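Local coordinates for core protein VP4 (Bluetongue virus, PDB 2JHP) that caps viral RNA inside the virus core, working as a multifunctional capping enzyme that binds guanine and S-adenosylhomocysteine, at residues G52-W57 with V76-I81; P157-E162 with Y322-P327; L304-I309 with E335-M340. All blocks are in the same frame, centred on the assembly; numbering follows the deposited sequence.

Contact 1 (G52-W57 with V76-I81); sequences GDVSKW and VQLADI
A79 docks on the type I beta turn V54-W57, and S55 and W57, at the second and last positions of that turn, supply most of the opposing surface. The turn ends the loop that leaves strand 48-51 of the N-terminal five-stranded parallel sheet. A79 sits in the tight connection of the small antiparallel hairpin of strands 75-77 and 82-84.

The methyl group of A79 points at the turn, its CB 3.3 Å from S55 O and also against the carbonyl carbon of K56. From the same residue comes the hydrogen bond of the contact: A79 N donates to W57 O over 3.0 Å with an N-H...O angle of 168°. The bond is nearly straight at the hydrogen, yet the donor stands 51° out of the carbonyl plane. S55 O lies equally near A79 N, but its angle is poor and it is not a hydrogen bond acceptor here.

W57 contributes through its backbone. W57 O also touches L78 CB at 3.6 Å, while its indole starts off away from the hairpin and packs on L34 and L37 of helix 34-41 and L62 of helix 59-64.

S55 meets Q77 differently, CB lying 3.5 Å from Q77 O. Its OG sits between the backbone N and the carbonyl carbon (chi1 72°) and turns to D53. There D53 OD1 accepts twice: S55 N, closing an Asx turn, approaches from above the carboxylate plane at 2.9 Å, and S55 OG takes the syn lone pair at 2.7 Å.

Contact 2 (P157-E162 with Y322-P327); sequences PPLYME and YLFPQP
L159 is the bump of this contact, its two methyl groups filling the angle between the rings of Y322 and F324. CD1 lies over one face of the Y322 ring, 3.9 Å from CE2, whereas CD2 meets the F324 ring at its edge and in its plane, 3.6 Å from CD2 of F324. Setting CG anti to the carbonyl carbon (chi1 -45°) starts the leucine branch toward this angle. M161 closes the rim of Y322: its CG is 3.8 Å from Y322 CD2, and its SD is 83° off the ring normal, an edge-on Met-aromatic contact.

On the opposite side of the junction, Y160 and L323 lie side by side and point the same way, with Y160 CD2 3.9 Å from L323 CD1. At the far end the P158 ring abuts P325, P158 CB lying 4.1 Å from P325 CD. P158 O fits against F324 CB at 3.4 Å.

The loop 157-162 thus runs, roughly antiparallel (143°), beside strand 322-324, the outermost strand of a seven-stranded mixed sheet. L323 N donates to Y160 O over 3.2 Å, in the carbonyl plane and on a lone pair. The phenol groups find partners elsewhere, Y322 OH on H353 and Y160 OH on V362. With those hydroxyls bonded beyond the loop-strand junction, its chemistry is mainly hydrocarbon and ring packing, with the backbone bond from L323 N to Y160 O joining the two chain segments.

Contact 3 (L304-I309 with E335-M340); sequences LIKHRI and ELRNFM
I305 and M340 cross obliquely, I305 CG1 3.6 Å from M340 SD, on the sheet face that also carries H307, L336 and N338. On the other face L304 CD1 reaches F339 CB at 3.9 Å and meets the ring near its plane, at the edge. Between the faces runs an antiparallel ladder: in the hydrogen-bonded pair I305-N338, I305 N gives to N338 O at 2.7 Å and N338 N returns to I305 O at 2.8 Å. In the H307-L336 pair, L336 N to H307 O is straight (170°), but the return bond is weak.

Outward on the L304 face lies a charged cluster. K306, bent at chi3 and chi4, brings NZ to E335 OE1 at 2.6 Å from 44° above the carboxylate plane. R337 NH2 is 3.3 Å from E335 OE2 by charge alone, the oxygen lying well out of the guanidinium plane. R337 NH2 also forms a salt bridge with D265, and R337 NE bonds to Q326 OE1. K306, E335, D265 and nearby K178 match in composition the K-D-K-E set of RNA 2'-O-methyltransferases, consistent with a methyl-transfer site.

The two strands belong to a Rossmann-like methyltransferase sheet, where 302-308 runs between parallel strand 260-264 and antiparallel 335-341. M182 and Y185 of helix 178-186 pack on L304 and R337, while V366 of helix 363-373 touches L336 and I309.

How the contacts relate
Contacts 2 and 3 form one continuous region, their centres 9 Å apart, because strands 322-324 and 335-341 are neighbours in the same sheet. Y322 N lies 2.9 Å from F339 O, and Q326 OE1 lies 2.7 Å from R337 NE, both probable hydrogen bonds; the second ties contact 2 to the charged cluster of contact 3. The pair also lies near ligands: the K306 side chain is about 6 Å from a bound S-adenosyl-L-homocysteine, and the side chains of L304 and F324 are about 10 and 11 Å from a bound guanine. Contact 1 is remote, centred 56 Å from contact 2 and 59 Å from contact 3, across the centre of the chain.

Contact 1 (G52-W57 with V76-I81)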
ATOM      1  N   GLY A  52      13.445  -8.340 -30.479  1.00 23.78           N
ATOM      2  CA  GLY A  52      12.806  -9.011 -31.617  1.00 -2.25           C
ATOM      3  C   GLY A  52      11.295  -8.867 -31.555  1.00 11.68           C
ATOM      4  O   GLY A  52      10.762  -8.265 -30.614  1.00 14.51           O
ATOM      5  N   ASP A  53      10.606  -9.441 -32.543  1.00 21.36           N
ATOM      6  CA  ASP A  53       9.152  -9.279 -32.699  1.00 22.61           C
ATOM      7  C   ASP A  53       8.302 -10.029 -31.656  1.00 17.52           C
ATOM      8  O   ASP A  53       8.377 -11.254 -31.546  1.00  8.05           O
ATOM      9  CB  ASP A  53       8.733  -9.667 -34.124  1.00  9.52           C
ATOM     10  CG  ASP A  53       7.223  -9.716 -34.301  1.00 21.37           C
ATOM     11  OD1 ASP A  53       6.528  -8.823 -33.777  1.00 11.27           O
ATOM     12  OD2 ASP A  53       6.731 -10.651 -34.969  1.00 52.71           O
ATOM     13  N   VAL A  54       7.489  -9.279 -30.908  1.00 10.21           N
ATOM     14  CA  VAL A  54       6.587  -9.857 -29.895  1.00  5.73           C
ATOM     15  C   VAL A  54       5.128  -9.557 -30.210  1.00 11.76           C
ATOM     16  O   VAL A  54       4.244  -9.798 -29.382  1.00 15.82           O
ATOM     17  CB  VAL A  54       6.889  -9.347 -28.446  1.00  6.07           C
ATOM     18  CG1 VAL A  54       8.164  -9.972 -27.890  1.00 23.48           C
ATOM     19  CG2 VAL A  54       6.943  -7.817 -28.383  1.00 10.96           C
ATOM     20  N   SER A  55       4.885  -9.052 -31.419  1.00  9.21           N
ATOM     21  CA  SER A  55       3.609  -8.435 -31.779  1.00 -0.24           C
ATOM     22  C   SER A  55       2.428  -9.404 -31.911  1.00 14.80           C
ATOM     23  O   SER A  55       1.279  -8.963 -31.953  1.00 10.89           O
ATOM     24  CB  SER A  55       3.762  -7.625 -33.065  1.00  3.97           C
ATOM     25  OG  SER A  55       3.907  -8.482 -34.190  1.00 29.87           O
ATOM     26  N   LYS A  56       2.703 -10.707 -31.988  1.00 23.19           N
ATOM     27  CA  LYS A  56       1.632 -11.703 -32.077  1.00 21.79           C
ATOM     28  C   LYS A  56       1.253 -12.306 -30.713  1.00 12.68           C
ATOM     29  O   LYS A  56       0.470 -13.259 -30.634  1.00 12.39           O
ATOM     30  CB  LYS A  56       1.965 -12.786 -33.114  1.00  9.16           C
ATOM     31  CG  LYS A  56       3.095 -13.732 -32.740  1.00 69.28           C
ATOM     32  CD  LYS A  56       3.226 -14.810 -33.798  1.00105.44           C
ATOM     33  CE  LYS A  56       3.950 -16.029 -33.271  1.00  3.49           C
ATOM     34  NZ  LYS A  56       4.042 -17.085 -34.323  1.00 68.86           N
ATOM     35  N   TRP A  57       1.795 -11.719 -29.647  1.00  6.77           N
ATOM     36  CA  TRP A  57       1.487 -12.132 -28.273  1.00  5.22           C
ATOM     37  C   TRP A  57       0.653 -11.093 -27.513  1.00 21.06           C
ATOM     38  O   TRP A  57       0.860  -9.882 -27.669  1.00 18.13           O
ATOM     39  CB  TRP A  57       2.777 -12.454 -27.511  1.00 -4.61           C
ATOM     40  CG  TRP A  57       3.653 -13.470 -28.215  1.00  5.74           C
ATOM     41  CD1 TRP A  57       4.917 -13.273 -28.694  1.00 15.00           C
ATOM     42  CD2 TRP A  57       3.315 -14.830 -28.525  1.00 62.42           C
ATOM     43  NE1 TRP A  57       5.391 -14.427 -29.271  1.00 16.20           N
ATOM     44  CE2 TRP A  57       4.427 -15.397 -29.185  1.00141.43           C
ATOM     45  CE3 TRP A  57       2.180 -15.627 -28.307  1.00 18.79           C
ATOM     46  CZ2 TRP A  57       4.440 -16.722 -29.631  1.00 50.65           C
ATOM     47  CZ3 TRP A  57       2.193 -16.942 -28.747  1.00 14.48           C
ATOM     48  CH2 TRP A  57       3.316 -17.478 -29.404  1.00  5.06           C
ATOM     49  N   VAL A  76       4.553   0.075 -27.424  1.00 25.93           N
ATOM     50  CA  VAL A  76       4.841  -1.061 -28.290  1.00 30.77           C
ATOM     51  C   VAL A  76       3.523  -1.728 -28.722  1.00 21.49           C
ATOM     52  O   VAL A  76       2.555  -1.779 -27.950  1.00 14.49           O
ATOM     53  CB  VAL A  76       5.878  -2.055 -27.631  1.00 43.69           C
ATOM     54  CG1 VAL A  76       5.259  -2.873 -26.503  1.00 41.51           C
ATOM     55  CG2 VAL A  76       6.528  -2.967 -28.673  1.00  5.48           C
ATOM     56  N   GLN A  77       3.488  -2.197 -29.968  1.00 14.70           N
ATOM     57  CA  GLN A  77       2.308  -2.848 -30.522  1.00 23.71           C
ATOM     58  C   GLN A  77       2.281  -4.344 -30.205  1.00 59.00           C
ATOM     59  O   GLN A  77       3.086  -5.118 -30.725  1.00 24.89           O
ATOM     60  CB  GLN A  77       2.224  -2.626 -32.035  1.00  3.69           C
ATOM     61  CG  GLN A  77       1.009  -3.272 -32.679  1.00 45.77           C
ATOM     62  CD  GLN A  77      -0.288  -2.613 -32.259  1.00 -3.46           C
ATOM     63  OE1 GLN A  77      -0.635  -1.530 -32.754  1.00  5.22           O
ATOM     64  NE2 GLN A  77      -1.025  -3.264 -31.359  1.00 -5.97           N
ATOM     65  N   LEU A  78       1.345  -4.734 -29.346  1.00 32.83           N
ATOM     66  CA  LEU A  78       1.106  -6.140 -29.023  1.00 18.99           C
ATOM     67  C   LEU A  78      -0.097  -6.669 -29.807  1.00 10.54           C
ATOM     68  O   LEU A  78      -0.720  -5.920 -30.571  1.00 -3.34           O
ATOM     69  CB  LEU A  78       0.899  -6.309 -27.513  1.00 17.13           C
ATOM     70  CG  LEU A  78       2.081  -6.567 -26.570  1.00 42.23           C
ATOM     71  CD1 LEU A  78       3.371  -5.906 -27.013  1.00 14.71           C
ATOM     72  CD2 LEU A  78       1.727  -6.131 -25.158  1.00 18.28           C
ATOM     73  N   ALA A  79      -0.417  -7.954 -29.634  1.00 23.26           N
ATOM     74  CA  ALA A  79      -1.530  -8.591 -30.367  1.00 10.60           C
ATOM     75  C   ALA A  79      -2.877  -8.196 -29.793  1.00  2.38           C
ATOM     76  O   ALA A  79      -3.919  -8.461 -30.383  1.00 27.25           O
ATOM     77  CB  ALA A  79      -1.383 -10.110 -30.338  1.00 23.07           C
ATOM     78  N   ASP A  80      -2.821  -7.542 -28.641  1.00 24.59           N
ATOM     79  CA  ASP A  80      -3.946  -7.375 -27.749  1.00 29.87           C
ATOM     80  C   ASP A  80      -4.309  -5.901 -27.677  1.00 20.65           C
ATOM     81  O   ASP A  80      -5.443  -5.517 -27.953  1.00 11.51           O
ATOM     82  CB  ASP A  80      -3.509  -7.857 -26.353  1.00 40.63           C
ATOM     83  CG  ASP A  80      -4.678  -8.171 -25.430  1.00 17.11           C
ATOM     84  OD1 ASP A  80      -5.823  -7.746 -25.705  1.00 64.95           O
ATOM     85  OD2 ASP A  80      -4.439  -8.859 -24.416  1.00 60.15           O
ATOM     86  N   ILE A  81      -3.326  -5.091 -27.279  1.00 14.86           N
ATOM     87  CA  ILE A  81      -3.486  -3.657 -27.066  1.00 19.18           C
ATOM     88  C   ILE A  81      -2.224  -2.924 -27.535  1.00 19.53           C
ATOM     89  O   ILE A  81      -1.208  -3.555 -27.852  1.00 16.45           O
ATOM     90  CB  ILE A  81      -3.746  -3.319 -25.559  1.00 28.78           C
ATOM     91  CG1 ILE A  81      -2.592  -3.804 -24.673  1.00 55.25           C
ATOM     92  CG2 ILE A  81      -5.089  -3.888 -25.077  1.00 55.59           C
ATOM     93  CD1 ILE A  81      -2.553  -3.151 -23.303  1.00 14.56           C
TER

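Contact 2 (P157-E162 with Y322-P327)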
ATOM      1  N   PRO A 157       4.975   9.692  16.333  1.00 -4.42           N
ATOM      2  CA  PRO A 157       5.759  10.938  16.291  1.00 -6.71           C
ATOM      3  C   PRO A 157       6.182  11.388  17.671  1.00 -6.26           C
ATOM      4  O   PRO A 157       5.677  10.853  18.666  1.00  3.27           O
ATOM      5  CB  PRO A 157       4.763  11.964  15.737  1.00  2.19           C
ATOM      6  CG  PRO A 157       3.409  11.417  16.102  1.00 59.18           C
ATOM      7  CD  PRO A 157       3.552   9.926  15.989  1.00 -5.79           C
ATOM      8  N   PRO A 158       7.126  12.351  17.740  1.00  4.75           N
ATOM      9  CA  PRO A 158       7.439  13.117  18.944  1.00  7.60           C
ATOM     10  C   PRO A 158       6.203  13.789  19.520  1.00 13.54           C
ATOM     11  O   PRO A 158       5.522  14.529  18.815  1.00 17.80           O
ATOM     12  CB  PRO A 158       8.387  14.200  18.432  1.00-12.19           C
ATOM     13  CG  PRO A 158       9.001  13.621  17.225  1.00 -7.98           C
ATOM     14  CD  PRO A 158       8.004  12.710  16.613  1.00 -8.18           C
ATOM     15  N   LEU A 159       5.925  13.536  20.794  1.00 13.11           N
ATOM     16  CA  LEU A 159       4.774  14.119  21.472  1.00 23.26           C
ATOM     17  C   LEU A 159       5.170  14.618  22.842  1.00 15.89           C
ATOM     18  O   LEU A 159       6.303  14.416  23.280  1.00 13.31           O
ATOM     19  CB  LEU A 159       3.678  13.073  21.655  1.00 11.23           C
ATOM     20  CG  LEU A 159       3.363  12.202  20.457  1.00-14.89           C
ATOM     21  CD1 LEU A 159       2.555  10.944  20.872  1.00-13.20           C
ATOM     22  CD2 LEU A 159       2.616  12.999  19.375  1.00 26.27           C
ATOM     23  N   TYR A 160       4.213  15.263  23.507  1.00 12.90           N
ATOM     24  CA  TYR A 160       4.331  15.650  24.902  1.00  3.19           C
ATOM     25  C   TYR A 160       2.995  15.529  25.632  1.00 22.93           C
ATOM     26  O   TYR A 160       1.980  16.081  25.189  1.00 26.67           O
ATOM     27  CB  TYR A 160       4.844  17.081  25.033  1.00 11.55           C
ATOM     28  CG  TYR A 160       5.124  17.484  26.468  1.00 -1.97           C
ATOM     29  CD1 TYR A 160       6.408  17.380  27.001  1.00 -8.63           C
ATOM     30  CD2 TYR A 160       4.110  17.965  27.291  1.00 14.68           C
ATOM     31  CE1 TYR A 160       6.676  17.746  28.312  1.00-12.08           C
ATOM     32  CE2 TYR A 160       4.367  18.329  28.599  1.00 -8.17           C
ATOM     33  CZ  TYR A 160       5.655  18.219  29.108  1.00  4.36           C
ATOM     34  OH  TYR A 160       5.919  18.580  30.414  1.00  5.17           O
ATOM     35  N   MET A 161       3.014  14.783  26.738  1.00 41.48           N
ATOM     36  CA  MET A 161       1.993  14.866  27.791  1.00 56.74           C
ATOM     37  C   MET A 161       2.640  14.550  29.148  1.00 72.02           C
ATOM     38  O   MET A 161       3.845  14.800  29.354  1.00 73.88           O
ATOM     39  CB  MET A 161       0.780  13.942  27.552  1.00 51.48           C
ATOM     40  CG  MET A 161       0.655  13.296  26.179  1.00 25.40           C
ATOM     41  SD  MET A 161       0.952  11.518  26.225  1.00 30.87           S
ATOM     42  CE  MET A 161      -0.713  10.872  26.441  1.00 -7.01           C
ATOM     43  N   GLU A 162       1.817  13.997  30.054  1.00 89.96           N
ATOM     44  CA  GLU A 162       2.208  13.636  31.435  1.00105.70           C
ATOM     45  C   GLU A 162       3.620  13.843  32.051  1.00100.29           C
ATOM     46  O   GLU A 162       3.810  14.889  32.672  1.00 97.58           O
ATOM     47  CB  GLU A 162       1.471  12.368  31.949  1.00115.32           C
ATOM     48  CG  GLU A 162       1.309  12.343  33.472  1.00169.68           C
ATOM     49  CD  GLU A 162      -0.058  11.845  33.932  1.00188.26           C
ATOM     50  OE1 GLU A 162      -0.210  11.593  35.152  1.00200.00           O
ATOM     51  OE2 GLU A 162      -0.983  11.714  33.087  1.00200.00           O
ATOM     52  N   TYR A 322      -2.199  16.269  23.098  1.00 19.60           N
ATOM     53  CA  TYR A 322      -0.779  16.224  22.755  1.00 17.14           C
ATOM     54  C   TYR A 322      -0.242  17.619  22.477  1.00 20.35           C
ATOM     55  O   TYR A 322      -0.993  18.524  22.130  1.00 19.93           O
ATOM     56  CB  TYR A 322      -0.515  15.357  21.513  1.00 17.75           C
ATOM     57  CG  TYR A 322      -0.975  13.913  21.568  1.00 27.40           C
ATOM     58  CD1 TYR A 322      -1.855  13.421  20.617  1.00 22.41           C
ATOM     59  CD2 TYR A 322      -0.504  13.033  22.548  1.00 15.17           C
ATOM     60  CE1 TYR A 322      -2.269  12.094  20.644  1.00 27.49           C
ATOM     61  CE2 TYR A 322      -0.917  11.708  22.587  1.00 36.88           C
ATOM     62  CZ  TYR A 322      -1.796  11.245  21.631  1.00 79.43           C
ATOM     63  OH  TYR A 322      -2.205   9.933  21.658  1.00 16.47           O
ATOM     64  N   LEU A 323       1.065  17.778  22.654  1.00 18.00           N
ATOM     65  CA  LEU A 323       1.793  18.916  22.113  1.00 18.37           C
ATOM     66  C   LEU A 323       2.874  18.366  21.190  1.00 16.67           C
ATOM     67  O   LEU A 323       3.637  17.470  21.570  1.00 18.16           O
ATOM     68  CB  LEU A 323       2.418  19.766  23.222  1.00 13.10           C
ATOM     69  CG  LEU A 323       1.514  20.364  24.307  1.00 36.47           C
ATOM     70  CD1 LEU A 323       2.356  20.921  25.465  1.00-11.87           C
ATOM     71  CD2 LEU A 323       0.589  21.438  23.760  1.00  9.61           C
ATOM     72  N   PHE A 324       2.931  18.867  19.962  1.00 21.72           N
ATOM     73  CA  PHE A 324       3.984  18.404  19.069  1.00 17.19           C
ATOM     74  C   PHE A 324       4.651  19.463  18.217  1.00 16.02           C
ATOM     75  O   PHE A 324       4.120  20.559  18.048  1.00 17.75           O
ATOM     76  CB  PHE A 324       3.540  17.216  18.213  1.00 31.06           C
ATOM     77  CG  PHE A 324       2.100  17.236  17.813  1.00 34.04           C
ATOM     78  CD1 PHE A 324       1.556  18.332  17.160  1.00 31.80           C
ATOM     79  CD2 PHE A 324       1.300  16.123  18.057  1.00 27.51           C
ATOM     80  CE1 PHE A 324       0.219  18.332  16.767  1.00 31.78           C
ATOM     81  CE2 PHE A 324      -0.040  16.101  17.670  1.00 25.64           C
ATOM     82  CZ  PHE A 324      -0.581  17.207  17.020  1.00 25.00           C
ATOM     83  N   PRO A 325       5.842  19.128  17.689  1.00 24.38           N
ATOM     84  CA  PRO A 325       6.586  20.046  16.833  1.00 19.53           C
ATOM     85  C   PRO A 325       5.872  20.273  15.506  1.00 24.09           C
ATOM     86  O   PRO A 325       5.016  19.477  15.114  1.00 20.03           O
ATOM     87  CB  PRO A 325       7.922  19.328  16.612  1.00 16.00           C
ATOM     88  CG  PRO A 325       7.971  18.238  17.642  1.00 18.67           C
ATOM     89  CD  PRO A 325       6.554  17.849  17.874  1.00 14.59           C
ATOM     90  N   GLN A 326       6.223  21.365  14.839  1.00 18.81           N
ATOM     91  CA  GLN A 326       5.573  21.773  13.599  1.00 16.26           C
ATOM     92  C   GLN A 326       6.473  21.547  12.395  1.00 16.25           C
ATOM     93  O   GLN A 326       7.572  22.097  12.334  1.00 28.87           O
ATOM     94  CB  GLN A 326       5.175  23.249  13.656  1.00 -9.33           C
ATOM     95  CG  GLN A 326       4.374  23.625  14.889  1.00 11.93           C
ATOM     96  CD  GLN A 326       3.729  24.973  14.743  1.00 17.96           C
ATOM     97  OE1 GLN A 326       2.890  25.178  13.864  1.00 22.93           O
ATOM     98  NE2 GLN A 326       4.115  25.909  15.594  1.00 17.85           N
ATOM     99  N   PRO A 327       6.009  20.726  11.439  1.00 18.87           N
ATOM    100  CA  PRO A 327       6.733  20.530  10.187  1.00 15.58           C
ATOM    101  C   PRO A 327       6.855  21.852   9.436  1.00 15.36           C
ATOM    102  O   PRO A 327       5.890  22.615   9.379  1.00 20.80           O
ATOM    103  CB  PRO A 327       5.840  19.559   9.402  1.00 24.39           C
ATOM    104  CG  PRO A 327       4.925  18.971  10.384  1.00 16.57           C
ATOM    105  CD  PRO A 327       4.762  19.943  11.493  1.00 21.31           C
TER

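Contact 3 (L304-I309 with E335-M340)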
ATOM      1  N   LEU A 304      -7.075  21.845  17.061  1.00 15.35           N
ATOM      2  CA  LEU A 304      -5.649  22.152  16.981  1.00 21.17           C
ATOM      3  C   LEU A 304      -5.403  23.615  17.360  1.00 13.52           C
ATOM      4  O   LEU A 304      -5.811  24.529  16.638  1.00 17.83           O
ATOM      5  CB  LEU A 304      -5.098  21.838  15.591  1.00 11.54           C
ATOM      6  CG  LEU A 304      -3.588  21.605  15.477  1.00 22.07           C
ATOM      7  CD1 LEU A 304      -3.124  20.355  16.230  1.00 19.19           C
ATOM      8  CD2 LEU A 304      -3.219  21.493  14.022  1.00 17.70           C
ATOM      9  N   ILE A 305      -4.746  23.825  18.496  1.00 17.15           N
ATOM     10  CA  ILE A 305      -4.515  25.175  19.019  1.00 16.82           C
ATOM     11  C   ILE A 305      -3.053  25.646  18.890  1.00 20.14           C
ATOM     12  O   ILE A 305      -2.108  24.879  19.110  1.00 16.17           O
ATOM     13  CB  ILE A 305      -4.968  25.296  20.514  1.00 17.02           C
ATOM     14  CG1 ILE A 305      -6.281  24.521  20.785  1.00 10.01           C
ATOM     15  CG2 ILE A 305      -5.049  26.769  20.948  1.00 11.40           C
ATOM     16  CD1 ILE A 305      -7.550  25.088  20.134  1.00 15.73           C
ATOM     17  N   LYS A 306      -2.887  26.916  18.534  1.00 22.45           N
ATOM     18  CA  LYS A 306      -1.585  27.578  18.541  1.00 19.17           C
ATOM     19  C   LYS A 306      -0.961  27.482  19.931  1.00 29.13           C
ATOM     20  O   LYS A 306      -1.643  27.680  20.937  1.00 24.70           O
ATOM     21  CB  LYS A 306      -1.762  29.042  18.152  1.00 14.73           C
ATOM     22  CG  LYS A 306      -0.522  29.723  17.622  1.00 14.12           C
ATOM     23  CD  LYS A 306      -0.689  31.243  17.668  1.00 37.30           C
ATOM     24  CE  LYS A 306      -0.054  31.922  16.467  1.00 48.98           C
ATOM     25  NZ  LYS A 306       1.268  31.336  16.143  1.00 19.11           N
ATOM     26  N   HIS A 307       0.328  27.171  19.991  1.00 26.95           N
ATOM     27  CA  HIS A 307       0.975  26.961  21.275  1.00 15.19           C
ATOM     28  C   HIS A 307       2.371  27.563  21.354  1.00 18.27           C
ATOM     29  O   HIS A 307       3.362  26.863  21.146  1.00 19.32           O
ATOM     30  CB  HIS A 307       1.041  25.466  21.590  1.00 14.63           C
ATOM     31  CG  HIS A 307       1.309  25.164  23.029  1.00 14.83           C
ATOM     32  ND1 HIS A 307       2.581  24.977  23.524  1.00 37.65           N
ATOM     33  CD2 HIS A 307       0.469  25.021  24.083  1.00 13.67           C
ATOM     34  CE1 HIS A 307       2.512  24.727  24.820  1.00 11.37           C
ATOM     35  NE2 HIS A 307       1.244  24.754  25.185  1.00 23.69           N
ATOM     36  N   ARG A 308       2.458  28.854  21.659  1.00 17.81           N
ATOM     37  CA  ARG A 308       3.773  29.477  21.885  1.00 17.91           C
ATOM     38  C   ARG A 308       4.245  29.225  23.313  1.00 16.82           C
ATOM     39  O   ARG A 308       3.492  29.420  24.262  1.00 18.77           O
ATOM     40  CB  ARG A 308       3.813  30.985  21.520  1.00 15.17           C
ATOM     41  CG  ARG A 308       2.538  31.793  21.798  1.00 38.04           C
ATOM     42  CD  ARG A 308       1.558  31.824  20.600  1.00 -8.33           C
ATOM     43  NE  ARG A 308       1.516  33.128  19.947  1.00 31.77           N
ATOM     44  CZ  ARG A 308       0.551  34.025  20.123  1.00 29.65           C
ATOM     45  NH1 ARG A 308      -0.471  33.778  20.939  1.00  6.23           N
ATOM     46  NH2 ARG A 308       0.620  35.183  19.483  1.00  7.54           N
ATOM     47  N   ILE A 309       5.484  28.753  23.442  1.00 13.73           N
ATOM     48  CA  ILE A 309       6.119  28.536  24.743  1.00 12.94           C
ATOM     49  C   ILE A 309       6.602  29.862  25.332  1.00 13.86           C
ATOM     50  O   ILE A 309       7.361  30.588  24.683  1.00 19.60           O
ATOM     51  CB  ILE A 309       7.331  27.594  24.643  1.00 23.45           C
ATOM     52  CG1 ILE A 309       7.069  26.510  23.602  1.00  4.43           C
ATOM     53  CG2 ILE A 309       7.666  27.005  26.023  1.00-10.37           C
ATOM     54  CD1 ILE A 309       8.310  25.984  22.909  1.00 18.39           C
ATOM     55  N   GLU A 335       7.396  27.479  19.035  1.00 15.00           N
ATOM     56  CA  GLU A 335       5.955  27.343  18.965  1.00 21.78           C
ATOM     57  C   GLU A 335       5.638  25.909  18.565  1.00 14.74           C
ATOM     58  O   GLU A 335       6.269  25.340  17.665  1.00 19.03           O
ATOM     59  CB  GLU A 335       5.416  28.320  17.929  1.00 39.57           C
ATOM     60  CG  GLU A 335       3.928  28.362  17.789  1.00 31.98           C
ATOM     61  CD  GLU A 335       3.502  29.399  16.774  1.00 42.34           C
ATOM     62  OE1 GLU A 335       3.617  30.605  17.086  1.00 33.42           O
ATOM     63  OE2 GLU A 335       3.058  29.013  15.665  1.00 25.25           O
ATOM     64  N   LEU A 336       4.679  25.320  19.265  1.00 18.89           N
ATOM     65  CA  LEU A 336       4.220  23.973  18.962  1.00 20.10           C
ATOM     66  C   LEU A 336       2.763  24.048  18.570  1.00 29.41           C
ATOM     67  O   LEU A 336       2.208  25.144  18.448  1.00 19.24           O
ATOM     68  CB  LEU A 336       4.383  23.062  20.180  1.00 19.82           C
ATOM     69  CG  LEU A 336       5.769  23.001  20.827  1.00  2.32           C
ATOM     70  CD1 LEU A 336       5.650  22.315  22.154  1.00  7.80           C
ATOM     71  CD2 LEU A 336       6.805  22.298  19.955  1.00 19.26           C
ATOM     72  N   ARG A 337       2.151  22.886  18.365  1.00 21.15           N
ATOM     73  CA  ARG A 337       0.711  22.800  18.150  1.00 12.65           C
ATOM     74  C   ARG A 337       0.086  21.927  19.219  1.00 17.31           C
ATOM     75  O   ARG A 337       0.654  20.915  19.633  1.00 24.63           O
ATOM     76  CB  ARG A 337       0.384  22.270  16.753  1.00  7.10           C
ATOM     77  CG  ARG A 337       0.698  23.240  15.627  1.00 22.09           C
ATOM     78  CD  ARG A 337      -0.159  24.486  15.712  1.00  6.06           C
ATOM     79  NE  ARG A 337       0.397  25.574  14.916  1.00  4.35           N
ATOM     80  CZ  ARG A 337      -0.125  26.796  14.833  1.00 39.15           C
ATOM     81  NH1 ARG A 337      -1.246  27.101  15.476  1.00 12.92           N
ATOM     82  NH2 ARG A 337       0.470  27.717  14.088  1.00 13.17           N
ATOM     83  N   ASN A 338      -1.078  22.353  19.683  1.00 19.22           N
ATOM     84  CA  ASN A 338      -1.783  21.656  20.734  1.00 15.04           C
ATOM     85  C   ASN A 338      -2.923  20.895  20.117  1.00 22.76           C
ATOM     86  O   ASN A 338      -3.904  21.493  19.681  1.00 22.65           O
ATOM     87  CB  ASN A 338      -2.312  22.652  21.766  1.00 24.31           C
ATOM     88  CG  ASN A 338      -2.928  21.977  22.979  1.00 26.33           C
ATOM     89  OD1 ASN A 338      -3.387  22.651  23.890  1.00 29.22           O
ATOM     90  ND2 ASN A 338      -2.945  20.652  22.994  1.00  9.37           N
ATOM     91  N   PHE A 339      -2.773  19.578  20.053  1.00 25.58           N
ATOM     92  CA  PHE A 339      -3.854  18.729  19.598  1.00 19.64           C
ATOM     93  C   PHE A 339      -4.745  18.330  20.773  1.00 20.79           C
ATOM     94  O   PHE A 339      -4.255  17.903  21.829  1.00 22.77           O
ATOM     95  CB  PHE A 339      -3.337  17.490  18.852  1.00  9.78           C
ATOM     96  CG  PHE A 339      -4.418  16.501  18.518  1.00 42.18           C
ATOM     97  CD1 PHE A 339      -5.365  16.787  17.538  1.00 15.17           C
ATOM     98  CD2 PHE A 339      -4.515  15.300  19.207  1.00 14.55           C
ATOM     99  CE1 PHE A 339      -6.374  15.883  17.242  1.00 13.46           C
ATOM    100  CE2 PHE A 339      -5.520  14.394  18.918  1.00 18.33           C
ATOM    101  CZ  PHE A 339      -6.451  14.682  17.936  1.00 26.72           C
ATOM    102  N   MET A 340      -6.050  18.476  20.573  1.00 19.58           N
ATOM    103  CA  MET A 340      -7.028  18.175  21.596  1.00 15.12           C
ATOM    104  C   MET A 340      -8.014  17.168  21.023  1.00 16.29           C
ATOM    105  O   MET A 340      -8.715  17.467  20.051  1.00 24.03           O
ATOM    106  CB  MET A 340      -7.774  19.448  22.026  1.00  7.01           C
ATOM    107  CG  MET A 340      -6.912  20.583  22.611  1.00 16.83           C
ATOM    108  SD  MET A 340      -7.815  22.122  22.959  1.00 20.02           S
ATOM    109  CE  MET A 340      -8.974  21.562  24.193  1.00  8.55           C
TER